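Long-range contact in unknown protein (Leishmania major, PDB 1R75), which is of unknown function but folds as an all-beta domain of the DUF1935 family, built from two antiparallel sheets: residues 68-79 with 115-126. Sequence-based numbering, arbitrary orientation.
Sequences VLFDYDSQIVPL and FVEGSVTGWRVD
Phe-70 and Phe-115 meet inside a two-sheet antiparallel beta fold, at the end where both segments cross from one sheet to the other. Residues 68-71 pair with 123-126 in one sheet and 75-78 with 115-117 in the other, two ladders whose register slips by one residue across the loops between them. The tight part lies between the sheets. The Phe-70 ring is sandwiched by Val-68 CG1 over one face and Ile-76 CD1 over the opposite face, both offset toward the rim, while Val-120 CG1 lies in the ring plane, 3.7 Å from CD1 of Phe-70. With CG anti to its carbonyl carbon (chi1 -64°), Phe-70 directs CZ to within 3.9 Å of CE2 of Phe-115. Val-68 CG2 rests 3.8 Å from that same CE2 of Phe-115, whose ring also packs edge-to-face with Phe-55. On the more exposed face contacts turn partly polar: Leu-69 CD1 lies 3.5 Å from OD1 of Asp-126, and NH1 of the exposed Arg-124 comes near the same methyl. Asp-71 donates its N-H almost straight (179°) to Gly-122 O, and its carboxylate is bridged to Lys-100. At Gly-118 segment 115-126 turns its corner at a positive phi (136°), its CA lying against Gln-75 O. The type I turn 71-74 is tied to the facing loop by a hydroxyl relay: Ser-74 OG donates to Thr-121 OG1 (3.0 Å), which donates in turn to Asp-73 OD1 (2.7 Å). A water joins the turn to the ladder, donating to Asp-73 O at 2.6 Å and hydrogen-bonding to Ser-119 OG at 2.9 Å.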
ATOM      1  N   VAL A  68       1.893   1.563   7.771  1.00 16.18           N
ATOM      2  CA  VAL A  68       0.903   2.473   8.221  1.00 16.89           C
ATOM      3  C   VAL A  68       0.533   2.076   9.645  1.00 16.78           C
ATOM      4  O   VAL A  68       0.364   0.912   9.953  1.00 16.54           O
ATOM      5  CB  VAL A  68      -0.335   2.428   7.343  1.00 16.51           C
ATOM      6  CG1 VAL A  68      -1.438   3.299   7.919  1.00 18.10           C
ATOM      7  CG2 VAL A  68      -0.029   2.825   5.859  1.00 18.89           C
ATOM      8  N   LEU A  69       0.410   3.057  10.497  1.00 17.55           N
ATOM      9  CA  LEU A  69       0.020   2.876  11.874  1.00 20.52           C
ATOM     10  C   LEU A  69      -1.398   3.356  12.033  1.00 20.62           C
ATOM     11  O   LEU A  69      -1.700   4.518  11.706  1.00 20.19           O
ATOM     12  CB  LEU A  69       0.837   3.791  12.743  1.00 22.74           C
ATOM     13  CG  LEU A  69       2.216   3.492  13.123  1.00 31.94           C
ATOM     14  CD1 LEU A  69       2.950   4.869  13.433  1.00 35.91           C
ATOM     15  CD2 LEU A  69       2.175   2.491  14.352  1.00 32.73           C
ATOM     16  N   PHE A  70      -2.252   2.487  12.541  1.00 19.22           N
ATOM     17  CA  PHE A  70      -3.661   2.686  12.723  1.00 18.93           C
ATOM     18  C   PHE A  70      -3.981   2.807  14.218  1.00 18.08           C
ATOM     19  O   PHE A  70      -3.316   2.162  15.085  1.00 19.00           O
ATOM     20  CB  PHE A  70      -4.444   1.560  12.095  1.00 18.42           C
ATOM     21  CG  PHE A  70      -4.330   1.442  10.638  1.00 18.58           C
ATOM     22  CD1 PHE A  70      -5.255   2.058   9.763  1.00 17.46           C
ATOM     23  CD2 PHE A  70      -3.396   0.527  10.091  1.00 17.63           C
ATOM     24  CE1 PHE A  70      -5.162   1.893   8.416  1.00 20.54           C
ATOM     25  CE2 PHE A  70      -3.363   0.340   8.744  1.00 17.15           C
ATOM     26  CZ  PHE A  70      -4.224   0.989   7.910  1.00 17.76           C
ATOM     27  N   ASP A  71      -4.821   3.764  14.539  1.00 18.78           N
ATOM     28  CA  ASP A  71      -5.254   3.987  15.901  1.00 20.63           C
ATOM     29  C   ASP A  71      -6.093   2.807  16.441  1.00 21.87           C
ATOM     30  O   ASP A  71      -6.689   2.016  15.706  1.00 21.50           O
ATOM     31  CB  ASP A  71      -6.089   5.267  16.069  1.00 21.64           C
ATOM     32  CG  ASP A  71      -5.310   6.530  15.835  1.00 25.44           C
ATOM     33  OD1 ASP A  71      -4.014   6.505  15.707  1.00 26.54           O
ATOM     34  OD2 ASP A  71      -5.956   7.622  15.818  1.00 25.24           O
ATOM     35  N   TYR A  72      -6.122   2.778  17.772  1.00 25.49           N
ATOM     36  CA  TYR A  72      -6.506   1.632  18.626  1.00 28.44           C
ATOM     37  C   TYR A  72      -7.947   1.278  18.333  1.00 26.40           C
ATOM     38  O   TYR A  72      -8.349   0.134  18.417  1.00 27.42           O
ATOM     39  CB  TYR A  72      -6.314   2.056  20.130  1.00 29.66           C
ATOM     40  CG  TYR A  72      -7.456   2.992  20.633  1.00 36.24           C
ATOM     41  CD1 TYR A  72      -8.543   2.495  21.358  1.00 42.13           C
ATOM     42  CD2 TYR A  72      -7.450   4.370  20.338  1.00 44.22           C
ATOM     43  CE1 TYR A  72      -9.589   3.337  21.791  1.00 46.06           C
ATOM     44  CE2 TYR A  72      -8.521   5.222  20.727  1.00 45.87           C
ATOM     45  CZ  TYR A  72      -9.575   4.696  21.464  1.00 48.52           C
ATOM     46  OH  TYR A  72     -10.625   5.512  21.868  1.00 55.41           O
ATOM     47  N   ASP A  73      -8.738   2.263  17.902  1.00 25.92           N
ATOM     48  CA  ASP A  73     -10.147   2.051  17.593  1.00 27.18           C
ATOM     49  C   ASP A  73     -10.541   1.648  16.177  1.00 24.64           C
ATOM     50  O   ASP A  73     -11.703   1.386  15.862  1.00 23.80           O
ATOM     51  CB  ASP A  73     -11.020   3.225  18.100  1.00 28.04           C
ATOM     52  CG  ASP A  73     -10.609   4.537  17.530  1.00 33.54           C
ATOM     53  OD1 ASP A  73      -9.461   4.661  16.988  1.00 28.96           O
ATOM     54  OD2 ASP A  73     -11.410   5.491  17.590  1.00 34.25           O
ATOM     55  N   SER A  74      -9.547   1.507  15.325  1.00 23.50           N
ATOM     56  CA  SER A  74      -9.678   0.844  14.056  1.00 21.84           C
ATOM     57  C   SER A  74     -10.009  -0.647  14.245  1.00 22.63           C
ATOM     58  O   SER A  74      -9.486  -1.262  15.132  1.00 22.70           O
ATOM     59  CB  SER A  74      -8.362   0.959  13.267  1.00 20.82           C
ATOM     60  OG  SER A  74      -8.104   2.319  12.859  1.00 22.42           O
ATOM     61  N   GLN A  75     -10.842  -1.178  13.367  1.00 21.89           N
ATOM     62  CA  GLN A  75     -11.160  -2.573  13.364  1.00 24.44           C
ATOM     63  C   GLN A  75     -10.867  -3.136  11.965  1.00 21.81           C
ATOM     64  O   GLN A  75     -11.692  -3.121  11.038  1.00 23.46           O
ATOM     65  CB  GLN A  75     -12.630  -2.767  13.755  1.00 25.09           C
ATOM     66  CG  GLN A  75     -12.944  -2.206  15.072  1.00 30.43           C
ATOM     67  CD  GLN A  75     -14.475  -2.255  15.326  1.00 40.84           C
ATOM     68  OE1 GLN A  75     -15.223  -3.030  14.675  1.00 47.72           O
ATOM     69  NE2 GLN A  75     -14.937  -1.438  16.242  1.00 47.09           N
ATOM     70  N   ILE A  76      -9.630  -3.530  11.792  1.00 20.26           N
ATOM     71  CA  ILE A  76      -9.127  -3.959  10.502  1.00 21.32           C
ATOM     72  C   ILE A  76      -8.450  -5.294  10.592  1.00 20.31           C
ATOM     73  O   ILE A  76      -7.893  -5.636  11.613  1.00 20.93           O
ATOM     74  CB  ILE A  76      -8.141  -2.925   9.868  1.00 19.94           C
ATOM     75  CG1 ILE A  76      -7.120  -2.465  10.867  1.00 24.16           C
ATOM     76  CG2 ILE A  76      -8.914  -1.732   9.366  1.00 22.83           C
ATOM     77  CD1 ILE A  76      -5.925  -1.857  10.268  1.00 26.68           C
ATOM     78  N   VAL A  77      -8.439  -5.976   9.465  1.00 20.96           N
ATOM     79  CA  VAL A  77      -7.581  -7.122   9.300  1.00 20.52           C
ATOM     80  C   VAL A  77      -6.607  -6.862   8.147  1.00 18.09           C
ATOM     81  O   VAL A  77      -6.999  -6.274   7.141  1.00 17.92           O
ATOM     82  CB  VAL A  77      -8.395  -8.450   9.075  1.00 18.84           C
ATOM     83  CG1 VAL A  77      -9.237  -8.622  10.208  1.00 22.57           C
ATOM     84  CG2 VAL A  77      -9.101  -8.437   7.826  1.00 23.65           C
ATOM     85  N   PRO A  78      -5.405  -7.391   8.226  1.00 17.03           N
ATOM     86  CA  PRO A  78      -4.520  -7.307   7.067  1.00 18.00           C
ATOM     87  C   PRO A  78      -4.960  -8.245   5.962  1.00 16.94           C
ATOM     88  O   PRO A  78      -5.486  -9.305   6.257  1.00 20.15           O
ATOM     89  CB  PRO A  78      -3.169  -7.754   7.657  1.00 17.21           C
ATOM     90  CG  PRO A  78      -3.548  -8.806   8.707  1.00 19.92           C
ATOM     91  CD  PRO A  78      -4.678  -8.043   9.369  1.00 19.85           C
ATOM     92  N   LEU A  79      -4.726  -7.874   4.727  1.00 16.09           N
ATOM     93  CA  LEU A  79      -5.011  -8.664   3.530  1.00 16.03           C
ATOM     94  C   LEU A  79      -3.792  -9.176   2.895  1.00 16.52           C
ATOM     95  O   LEU A  79      -2.681  -8.577   2.963  1.00 16.69           O
ATOM     96  CB  LEU A  79      -5.759  -7.803   2.510  1.00 15.61           C
ATOM     97  CG  LEU A  79      -7.165  -7.336   2.937  1.00 16.97           C
ATOM     98  CD1 LEU A  79      -7.874  -6.615   1.758  1.00 20.56           C
ATOM     99  CD2 LEU A  79      -7.952  -8.460   3.463  1.00 21.70           C
ATOM    100  N   PHE A 115      -4.086  -4.487   1.101  1.00 15.87           N
ATOM    101  CA  PHE A 115      -3.486  -4.036   2.304  1.00 16.14           C
ATOM    102  C   PHE A 115      -4.295  -4.347   3.527  1.00 14.50           C
ATOM    103  O   PHE A 115      -3.870  -5.187   4.423  1.00 13.96           O
ATOM    104  CB  PHE A 115      -3.204  -2.553   2.116  1.00 16.91           C
ATOM    105  CG  PHE A 115      -2.358  -1.961   3.218  1.00 14.27           C
ATOM    106  CD1 PHE A 115      -1.157  -2.528   3.541  1.00 18.60           C
ATOM    107  CD2 PHE A 115      -2.781  -0.787   3.929  1.00 14.15           C
ATOM    108  CE1 PHE A 115      -0.342  -1.963   4.545  1.00 16.39           C
ATOM    109  CE2 PHE A 115      -1.994  -0.291   4.966  1.00 17.04           C
ATOM    110  CZ  PHE A 115      -0.764  -0.870   5.234  1.00 15.91           C
ATOM    111  N   VAL A 116      -5.456  -3.665   3.723  1.00 15.63           N
ATOM    112  CA  VAL A 116      -6.287  -3.877   4.909  1.00 16.57           C
ATOM    113  C   VAL A 116      -7.744  -3.812   4.548  1.00 15.79           C
ATOM    114  O   VAL A 116      -8.165  -3.274   3.530  1.00 15.59           O
ATOM    115  CB  VAL A 116      -6.026  -2.845   6.055  1.00 17.46           C
ATOM    116  CG1 VAL A 116      -4.688  -2.948   6.505  1.00 19.07           C
ATOM    117  CG2 VAL A 116      -6.323  -1.420   5.584  1.00 23.25           C
ATOM    118  N   GLU A 117      -8.542  -4.389   5.378  1.00 17.28           N
ATOM    119  CA  GLU A 117      -9.979  -4.306   5.188  1.00 19.75           C
ATOM    120  C   GLU A 117     -10.643  -4.104   6.525  1.00 19.44           C
ATOM    121  O   GLU A 117     -10.272  -4.724   7.521  1.00 17.05           O
ATOM    122  CB  GLU A 117     -10.419  -5.645   4.559  1.00 21.95           C
ATOM    123  CG  GLU A 117     -11.890  -5.763   4.308  1.00 25.72           C
ATOM    124  CD  GLU A 117     -12.239  -6.796   3.196  1.00 32.05           C
ATOM    125  OE1 GLU A 117     -11.494  -6.881   2.183  1.00 29.48           O
ATOM    126  OE2 GLU A 117     -13.281  -7.474   3.358  1.00 37.58           O
ATOM    127  N   GLY A 118     -11.628  -3.211   6.556  1.00 21.66           N
ATOM    128  CA  GLY A 118     -12.420  -2.994   7.742  1.00 22.26           C
ATOM    129  C   GLY A 118     -12.613  -1.495   7.980  1.00 22.21           C
ATOM    130  O   GLY A 118     -12.608  -0.743   7.052  1.00 25.25           O
ATOM    131  N   SER A 119     -12.732  -1.092   9.221  1.00 22.84           N
ATOM    132  CA  SER A 119     -13.062   0.282   9.548  1.00 23.81           C
ATOM    133  C   SER A 119     -11.865   1.012  10.057  1.00 22.03           C
ATOM    134  O   SER A 119     -11.312   0.693  11.075  1.00 21.71           O
ATOM    135  CB  SER A 119     -14.275   0.346  10.476  1.00 27.01           C
ATOM    136  OG  SER A 119     -14.017  -0.296  11.707  1.00 31.00           O
ATOM    137  N   VAL A 120     -11.464   2.026   9.327  1.00 21.30           N
ATOM    138  CA  VAL A 120     -10.221   2.723   9.626  1.00 20.10           C
ATOM    139  C   VAL A 120     -10.655   3.994  10.354  1.00 20.98           C
ATOM    140  O   VAL A 120     -11.563   4.690   9.822  1.00 20.77           O
ATOM    141  CB  VAL A 120      -9.513   3.061   8.356  1.00 20.74           C
ATOM    142  CG1 VAL A 120      -8.275   3.900   8.667  1.00 22.36           C
ATOM    143  CG2 VAL A 120      -9.110   1.753   7.610  1.00 20.37           C
ATOM    144  N   THR A 121      -9.946   4.338  11.410  1.00 21.54           N
ATOM    145  CA  THR A 121     -10.154   5.571  12.176  1.00 21.77           C
ATOM    146  C   THR A 121      -8.940   6.449  11.898  1.00 20.88           C
ATOM    147  O   THR A 121      -8.692   6.742  10.722  1.00 23.01           O
ATOM    148  CB  THR A 121     -10.361   5.338  13.643  1.00 21.41           C
ATOM    149  OG1 THR A 121      -9.227   4.677  14.252  1.00 23.30           O
ATOM    150  CG2 THR A 121     -11.599   4.457  13.859  1.00 21.62           C
ATOM    151  N   GLY A 122      -8.186   6.849  12.898  1.00 19.61           N
ATOM    152  CA  GLY A 122      -6.951   7.600  12.678  1.00 20.68           C
ATOM    153  C   GLY A 122      -5.894   6.673  12.070  1.00 20.13           C
ATOM    154  O   GLY A 122      -5.802   5.484  12.450  1.00 21.17           O
ATOM    155  N   TRP A 123      -5.077   7.196  11.157  1.00 17.76           N
ATOM    156  CA  TRP A 123      -3.973   6.450  10.624  1.00 16.97           C
ATOM    157  C   TRP A 123      -2.938   7.437  10.203  1.00 17.30           C
ATOM    158  O   TRP A 123      -3.276   8.621   9.941  1.00 13.93           O
ATOM    159  CB  TRP A 123      -4.377   5.654   9.407  1.00 17.10           C
ATOM    160  CG  TRP A 123      -4.945   6.444   8.228  1.00 16.47           C
ATOM    161  CD1 TRP A 123      -6.226   6.889   8.108  1.00 22.20           C
ATOM    162  CD2 TRP A 123      -4.286   6.824   7.049  1.00 15.82           C
ATOM    163  NE1 TRP A 123      -6.408   7.543   6.930  1.00 21.29           N
ATOM    164  CE2 TRP A 123      -5.228   7.521   6.247  1.00 20.55           C
ATOM    165  CE3 TRP A 123      -2.987   6.737   6.601  1.00 16.44           C
ATOM    166  CZ2 TRP A 123      -4.929   8.046   5.020  1.00 24.18           C
ATOM    167  CZ3 TRP A 123      -2.687   7.256   5.334  1.00 18.79           C
ATOM    168  CH2 TRP A 123      -3.662   7.897   4.551  1.00 16.36           C
ATOM    169  N   ARG A 124      -1.718   6.979  10.092  1.00 17.11           N
ATOM    170  CA  ARG A 124      -0.602   7.801   9.578  1.00 19.37           C
ATOM    171  C   ARG A 124       0.440   6.918   8.951  1.00 18.60           C
ATOM    172  O   ARG A 124       0.667   5.806   9.380  1.00 16.56           O
ATOM    173  CB  ARG A 124       0.067   8.708  10.617  1.00 21.04           C
ATOM    174  CG  ARG A 124       0.708   8.077  11.729  1.00 26.92           C
ATOM    175  CD  ARG A 124       1.045   9.114  12.817  1.00 36.93           C
ATOM    176  NE  ARG A 124       2.208   9.775  12.292  1.00 41.41           N
ATOM    177  CZ  ARG A 124       3.473   9.463  12.645  1.00 49.84           C
ATOM    178  NH1 ARG A 124       3.728   8.578  13.614  1.00 52.20           N
ATOM    179  NH2 ARG A 124       4.491  10.052  12.040  1.00 49.34           N
ATOM    180  N   VAL A 125       1.081   7.430   7.925  1.00 17.86           N
ATOM    181  CA  VAL A 125       2.246   6.740   7.406  1.00 19.99           C
ATOM    182  C   VAL A 125       3.373   6.651   8.403  1.00 21.87           C
ATOM    183  O   VAL A 125       3.868   7.662   8.923  1.00 24.23           O
ATOM    184  CB  VAL A 125       2.731   7.336   6.126  1.00 21.74           C
ATOM    185  CG1 VAL A 125       4.058   6.616   5.718  1.00 23.31           C
ATOM    186  CG2 VAL A 125       1.683   7.246   5.091  1.00 23.02           C
ATOM    187  N   ASP A 126       3.850   5.432   8.658  1.00 22.35           N
ATOM    188  CA  ASP A 126       4.948   5.195   9.553  1.00 25.74           C
ATOM    189  C   ASP A 126       6.268   5.138   8.778  1.00 25.89           C
ATOM    190  O   ASP A 126       7.269   5.791   9.170  1.00 25.59           O
ATOM    191  CB  ASP A 126       4.721   3.884  10.263  1.00 26.27           C
ATOM    192  CG  ASP A 126       5.871   3.479  11.125  1.00 36.13           C
ATOM    193  OD1 ASP A 126       6.148   4.195  12.113  1.00 44.72           O
ATOM    194  OD2 ASP A 126       6.556   2.454  10.884  1.00 42.55           O
TER
HETATM  195  O   HOH W   1     -13.593   1.290  14.109  1.00 36.38           O